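Local coordinates for protein DNA polymerase (Pyrobaculum calidifontis, PDB 5MDN) that probably catalyses template-directed DNA synthesis, adding deoxyribonucleotides from their triphosphates to a growing strand with release of diphosphate, as a family B DNA polymerase, at residues Tyr691-Arg703 and Lys724-Asp736. Residues are numbered along the deposited sequence; the frame is centred on the assembly and turned at random.
Sequences YGPHVHAALELKR and KVSERAMPYIFVD
Arg703 meets Phe734 through a chain that starts with CG between its backbone N and carbonyl carbon (chi1 49°) and then bends at chi2. This brings the guanidinium over one face of the Phe734 ring. Arg703 CZ stands 3.8 Å from the ring centroid, nearly above its centre, a cation-pi contact. The two flat groups are tilted, not stacked, with planes 59° apart, and NH2 sits above the ring, offset toward the rim. Ile733 CG2 covers the opposite face, and Pro731 CG meets the ring edge in plane. An alanine in place of Phe734 would probably leave the Arg703 guanidinium without its aromatic partner and free to turn.

At the other end, His696 has CG trans to its own N (chi1 162°), which carries the imidazole over the backbone of Glu727 to Ala729. Glu727 O sits over one ring face, offset to the rim, and Ala729 N lies at the edge, 3.5 Å from ND1. The Glu727 chain bends at chi2, and OE2 comes within 2.7 Å of Tyr691 O. Small apolar side chains pack against Ala729. Pro693 CB touches Ala729 CB at 3.6 Å, and Ala697 CB touches the same methyl at 3.9 Å.

The contact sets short helix 693-697 against strand 729-731, and their axes approach to 7.5 Å. That strand pairs antiparallel with strand 716-718, whose Tyr716 also touches Pro693, Ala697 and Ala729.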
loop_
_atom_site.group_PDB
_atom_site.type_symbol
_atom_site.label_atom_id
_atom_site.label_comp_id
_atom_site.label_asym_id
_atom_site.label_seq_id
_atom_site.Cartn_x
_atom_site.Cartn_y
_atom_site.Cartn_z
ATOM N N TYR A 691 28.708 4.333 -18.898
ATOM C CA TYR A 691 29.141 4.734 -20.247
ATOM C C TYR A 691 27.992 5.071 -21.185
ATOM O O TYR A 691 28.236 5.361 -22.362
ATOM C CB TYR A 691 30.022 3.661 -20.901
ATOM C CG TYR A 691 31.378 3.530 -20.252
ATOM C CD1 TYR A 691 31.974 4.625 -19.618
ATOM C CD2 TYR A 691 32.041 2.311 -20.231
ATOM C CE1 TYR A 691 33.208 4.518 -19.016
ATOM C CE2 TYR A 691 33.267 2.191 -19.626
ATOM C CZ TYR A 691 33.849 3.299 -19.016
ATOM O OH TYR A 691 35.073 3.187 -18.407
ATOM N N GLY A 692 26.756 5.050 -20.703
ATOM C CA GLY A 692 25.596 5.173 -21.551
ATOM C C GLY A 692 25.250 6.628 -21.766
ATOM O O GLY A 692 25.988 7.527 -21.355
ATOM N N PRO A 693 24.114 6.893 -22.415
ATOM C CA PRO A 693 23.682 8.287 -22.570
ATOM C C PRO A 693 23.267 8.899 -21.258
ATOM O O PRO A 693 23.265 10.129 -21.129
ATOM C CB PRO A 693 22.492 8.184 -23.529
ATOM C CG PRO A 693 21.945 6.822 -23.307
ATOM C CD PRO A 693 23.080 5.935 -22.849
ATOM N N HIS A 694 22.898 8.058 -20.292
ATOM C CA HIS A 694 22.515 8.521 -18.967
ATOM C C HIS A 694 23.657 9.273 -18.294
ATOM O O HIS A 694 23.433 10.297 -17.639
ATOM C CB HIS A 694 22.075 7.316 -18.137
ATOM C CG HIS A 694 21.701 7.641 -16.728
ATOM N ND1 HIS A 694 21.081 8.819 -16.370
ATOM C CD2 HIS A 694 21.840 6.926 -15.587
ATOM C CE1 HIS A 694 20.865 8.821 -15.067
ATOM N NE2 HIS A 694 21.314 7.683 -14.568
ATOM N N VAL A 695 24.888 8.780 -18.440
ATOM C CA VAL A 695 26.034 9.447 -17.828
ATOM C C VAL A 695 26.571 10.571 -18.717
ATOM O O VAL A 695 27.072 11.581 -18.205
ATOM C CB VAL A 695 27.131 8.423 -17.477
ATOM C CG1 VAL A 695 26.523 7.226 -16.762
ATOM C CG2 VAL A 695 27.888 7.971 -18.723
ATOM N N HIS A 696 26.491 10.420 -20.043
ATOM C CA HIS A 696 27.036 11.436 -20.940
ATOM C C HIS A 696 26.207 12.714 -20.902
ATOM O O HIS A 696 26.760 13.820 -20.925
ATOM C CB HIS A 696 27.125 10.885 -22.361
ATOM C CG HIS A 696 27.250 11.940 -23.416
ATOM N ND1 HIS A 696 26.172 12.394 -24.144
ATOM C CD2 HIS A 696 28.325 12.631 -23.866
ATOM C CE1 HIS A 696 26.577 13.315 -25.000
ATOM N NE2 HIS A 696 27.879 13.479 -24.850
ATOM N N ALA A 697 24.878 12.583 -20.861
ATOM C CA ALA A 697 24.032 13.755 -20.654
ATOM C C ALA A 697 24.306 14.384 -19.295
ATOM O O ALA A 697 24.259 15.611 -19.147
ATOM C CB ALA A 697 22.561 13.370 -20.786
ATOM N N ALA A 698 24.597 13.556 -18.293
ATOM C CA ALA A 698 25.025 14.007 -16.978
ATOM C C ALA A 698 26.504 14.366 -16.935
ATOM O O ALA A 698 27.105 14.368 -15.854
ATOM C CB ALA A 698 24.711 12.942 -15.925
ATOM N N LEU A 699 27.106 14.614 -18.095
ATOM C CA LEU A 699 28.455 15.150 -18.228
ATOM C C LEU A 699 28.478 16.513 -18.901
ATOM O O LEU A 699 29.257 17.382 -18.501
ATOM C CB LEU A 699 29.331 14.144 -19.005
ATOM C CG LEU A 699 30.577 14.466 -19.850
ATOM C CD1 LEU A 699 30.201 15.032 -21.218
ATOM C CD2 LEU A 699 31.579 15.370 -19.133
ATOM N N GLU A 700 27.620 16.729 -19.898
ATOM C CA GLU A 700 27.486 18.027 -20.547
ATOM C C GLU A 700 26.903 19.089 -19.628
ATOM O O GLU A 700 26.810 20.253 -20.033
ATOM C CB GLU A 700 26.614 17.890 -21.799
ATOM C CG GLU A 700 27.216 17.006 -22.879
ATOM C CD GLU A 700 26.465 17.102 -24.194
ATOM O OE1 GLU A 700 25.614 18.005 -24.329
ATOM O OE2 GLU A 700 26.732 16.280 -25.094
ATOM N N LEU A 701 26.498 18.719 -18.416
ATOM C CA LEU A 701 26.045 19.672 -17.414
ATOM C C LEU A 701 27.183 20.233 -16.565
ATOM O O LEU A 701 26.918 20.825 -15.517
ATOM C CB LEU A 701 24.976 19.007 -16.534
ATOM C CG LEU A 701 25.315 18.185 -15.279
ATOM C CD1 LEU A 701 24.117 17.331 -14.855
ATOM C CD2 LEU A 701 26.573 17.337 -15.402
ATOM N N LYS A 702 28.438 20.057 -16.981
ATOM C CA LYS A 702 29.563 20.639 -16.256
ATOM C C LYS A 702 30.096 21.933 -16.848
ATOM O O LYS A 702 30.687 22.731 -16.114
ATOM C CB LYS A 702 30.700 19.626 -16.102
ATOM C CG LYS A 702 30.491 18.734 -14.890
ATOM C CD LYS A 702 29.951 19.599 -13.752
ATOM C CE LYS A 702 29.855 18.883 -12.426
ATOM N NZ LYS A 702 29.255 19.774 -11.391
ATOM N N ARG A 703 29.907 22.179 -18.132
ATOM C CA ARG A 703 30.009 23.552 -18.593
ATOM C C ARG A 703 28.820 24.328 -18.030
ATOM O O ARG A 703 27.670 23.903 -18.176
ATOM C CB ARG A 703 30.043 23.606 -20.116
ATOM C CG ARG A 703 28.953 22.805 -20.822
ATOM C CD ARG A 703 27.872 23.789 -21.260
ATOM N NE ARG A 703 26.899 23.188 -22.164
ATOM C CZ ARG A 703 25.671 23.668 -22.307
ATOM N NH1 ARG A 703 25.271 24.703 -21.572
ATOM N NH2 ARG A 703 24.819 23.061 -23.130
ATOM N N LYS A 724 29.807 8.275 -30.855
ATOM C CA LYS A 724 29.699 6.895 -30.396
ATOM C C LYS A 724 28.257 6.549 -30.098
ATOM O O LYS A 724 27.383 7.403 -30.024
ATOM C CB LYS A 724 30.517 6.691 -29.114
ATOM C CG LYS A 724 30.603 5.303 -28.500
ATOM C CD LYS A 724 31.352 4.275 -29.313
ATOM C CE LYS A 724 31.733 3.144 -28.346
ATOM N NZ LYS A 724 30.481 2.593 -27.732
ATOM N N VAL A 725 28.005 5.254 -29.946
ATOM C CA VAL A 725 26.646 4.801 -29.682
ATOM C C VAL A 725 26.169 5.425 -28.379
ATOM O O VAL A 725 26.917 5.483 -27.398
ATOM C CB VAL A 725 26.577 3.264 -29.654
ATOM C CG1 VAL A 725 27.090 2.675 -30.949
ATOM C CG2 VAL A 725 27.452 2.767 -28.534
ATOM N N SER A 726 24.943 5.954 -28.383
ATOM C CA SER A 726 24.314 6.550 -27.204
ATOM C C SER A 726 24.964 7.854 -26.746
ATOM O O SER A 726 24.451 8.500 -25.830
ATOM C CB SER A 726 24.294 5.557 -26.035
ATOM O OG SER A 726 25.622 5.272 -25.626
ATOM N N GLU A 727 26.081 8.264 -27.350
ATOM C CA GLU A 727 26.825 9.429 -26.839
ATOM C C GLU A 727 26.442 10.743 -27.515
ATOM O O GLU A 727 27.284 11.621 -27.734
ATOM C CB GLU A 727 28.333 9.197 -26.920
ATOM C CG GLU A 727 28.793 7.848 -26.381
ATOM C CD GLU A 727 28.136 7.452 -25.059
ATOM O OE1 GLU A 727 27.903 8.324 -24.192
ATOM O OE2 GLU A 727 27.846 6.251 -24.890
ATOM N N ARG A 728 25.161 10.912 -27.835
ATOM C CA ARG A 728 24.650 12.147 -28.419
ATOM C C ARG A 728 23.447 12.648 -27.630
ATOM O O ARG A 728 22.551 13.288 -28.186
ATOM C CB ARG A 728 24.276 11.954 -29.888
ATOM C CG ARG A 728 25.445 11.752 -30.843
ATOM C CD ARG A 728 25.893 10.301 -30.889
ATOM N NE ARG A 728 24.767 9.373 -30.806
ATOM C CZ ARG A 728 24.015 9.008 -31.839
ATOM N NH1 ARG A 728 24.258 9.498 -33.048
ATOM N NH2 ARG A 728 23.015 8.156 -31.665
ATOM N N ALA A 729 23.424 12.361 -26.330
ATOM C CA ALA A 729 22.303 12.695 -25.453
ATOM C C ALA A 729 22.479 14.107 -24.910
ATOM O O ALA A 729 23.204 14.327 -23.936
ATOM C CB ALA A 729 22.197 11.680 -24.322
ATOM N N MET A 730 21.818 15.070 -25.544
ATOM C CA MET A 730 21.792 16.455 -25.090
ATOM C C MET A 730 20.660 16.662 -24.086
ATOM O O MET A 730 19.543 16.184 -24.306
ATOM C CB MET A 730 21.608 17.402 -26.272
ATOM C CG MET A 730 21.943 18.852 -25.975
ATOM S SD MET A 730 21.787 19.898 -27.435
ATOM C CE MET A 730 23.021 19.167 -28.508
ATOM N N PRO A 731 20.910 17.360 -22.978
ATOM C CA PRO A 731 19.808 17.719 -22.076
ATOM C C PRO A 731 18.800 18.620 -22.778
ATOM O O PRO A 731 19.138 19.381 -23.687
ATOM C CB PRO A 731 20.508 18.443 -20.920
ATOM C CG PRO A 731 21.929 17.980 -20.978
ATOM C CD PRO A 731 22.228 17.710 -22.423
ATOM N N TYR A 732 17.543 18.523 -22.340
ATOM C CA TYR A 732 16.435 19.121 -23.076
ATOM C C TYR A 732 16.390 20.641 -22.995
ATOM O O TYR A 732 15.616 21.255 -23.736
ATOM C CB TYR A 732 15.108 18.546 -22.576
ATOM C CG TYR A 732 14.589 19.167 -21.295
ATOM C CD1 TYR A 732 15.053 18.744 -20.055
ATOM C CD2 TYR A 732 13.618 20.161 -21.325
ATOM C CE1 TYR A 732 14.576 19.303 -18.884
ATOM C CE2 TYR A 732 13.136 20.727 -20.160
ATOM C CZ TYR A 732 13.617 20.295 -18.942
ATOM O OH TYR A 732 13.138 20.856 -17.781
ATOM N N ILE A 733 17.188 21.266 -22.125
ATOM C CA ILE A 733 17.209 22.725 -22.040
ATOM C C ILE A 733 18.233 23.335 -22.986
ATOM O O ILE A 733 18.222 24.556 -23.202
ATOM C CB ILE A 733 17.475 23.170 -20.585
ATOM C CG1 ILE A 733 17.201 24.667 -20.401
ATOM C CG2 ILE A 733 18.899 22.829 -20.170
ATOM C CD1 ILE A 733 15.830 25.102 -20.887
ATOM N N PHE A 734 19.094 22.522 -23.589
ATOM C CA PHE A 734 20.175 23.023 -24.418
ATOM C C PHE A 734 19.893 22.910 -25.911
ATOM O O PHE A 734 20.766 23.246 -26.719
ATOM C CB PHE A 734 21.472 22.302 -24.047
ATOM C CG PHE A 734 21.847 22.471 -22.601
ATOM C CD1 PHE A 734 21.892 23.740 -22.033
ATOM C CD2 PHE A 734 22.128 21.366 -21.808
ATOM C CE1 PHE A 734 22.225 23.909 -20.708
ATOM C CE2 PHE A 734 22.460 21.519 -20.478
ATOM C CZ PHE A 734 22.511 22.796 -19.923
ATOM N N VAL A 735 18.708 22.438 -26.298
ATOM C CA VAL A 735 18.287 22.517 -27.692
ATOM C C VAL A 735 17.687 23.908 -27.854
ATOM O O VAL A 735 16.504 24.129 -27.572
ATOM C CB VAL A 735 17.286 21.407 -28.059
ATOM C CG1 VAL A 735 16.857 21.537 -29.513
ATOM C CG2 VAL A 735 17.902 20.040 -27.801
ATOM N N ASP A 736 18.514 24.855 -28.299
ATOM C CA ASP A 736 18.140 26.267 -28.367
ATOM C C ASP A 736 17.191 26.537 -29.532
ATOM O O ASP A 736 17.586 27.007 -30.603
ATOM C CB ASP A 736 19.393 27.131 -28.461
ATOM C CG ASP A 736 20.328 26.690 -29.573
ATOM O OD1 ASP A 736 20.373 25.475 -29.869
ATOM O OD2 ASP A 736 21.022 27.562 -30.142
#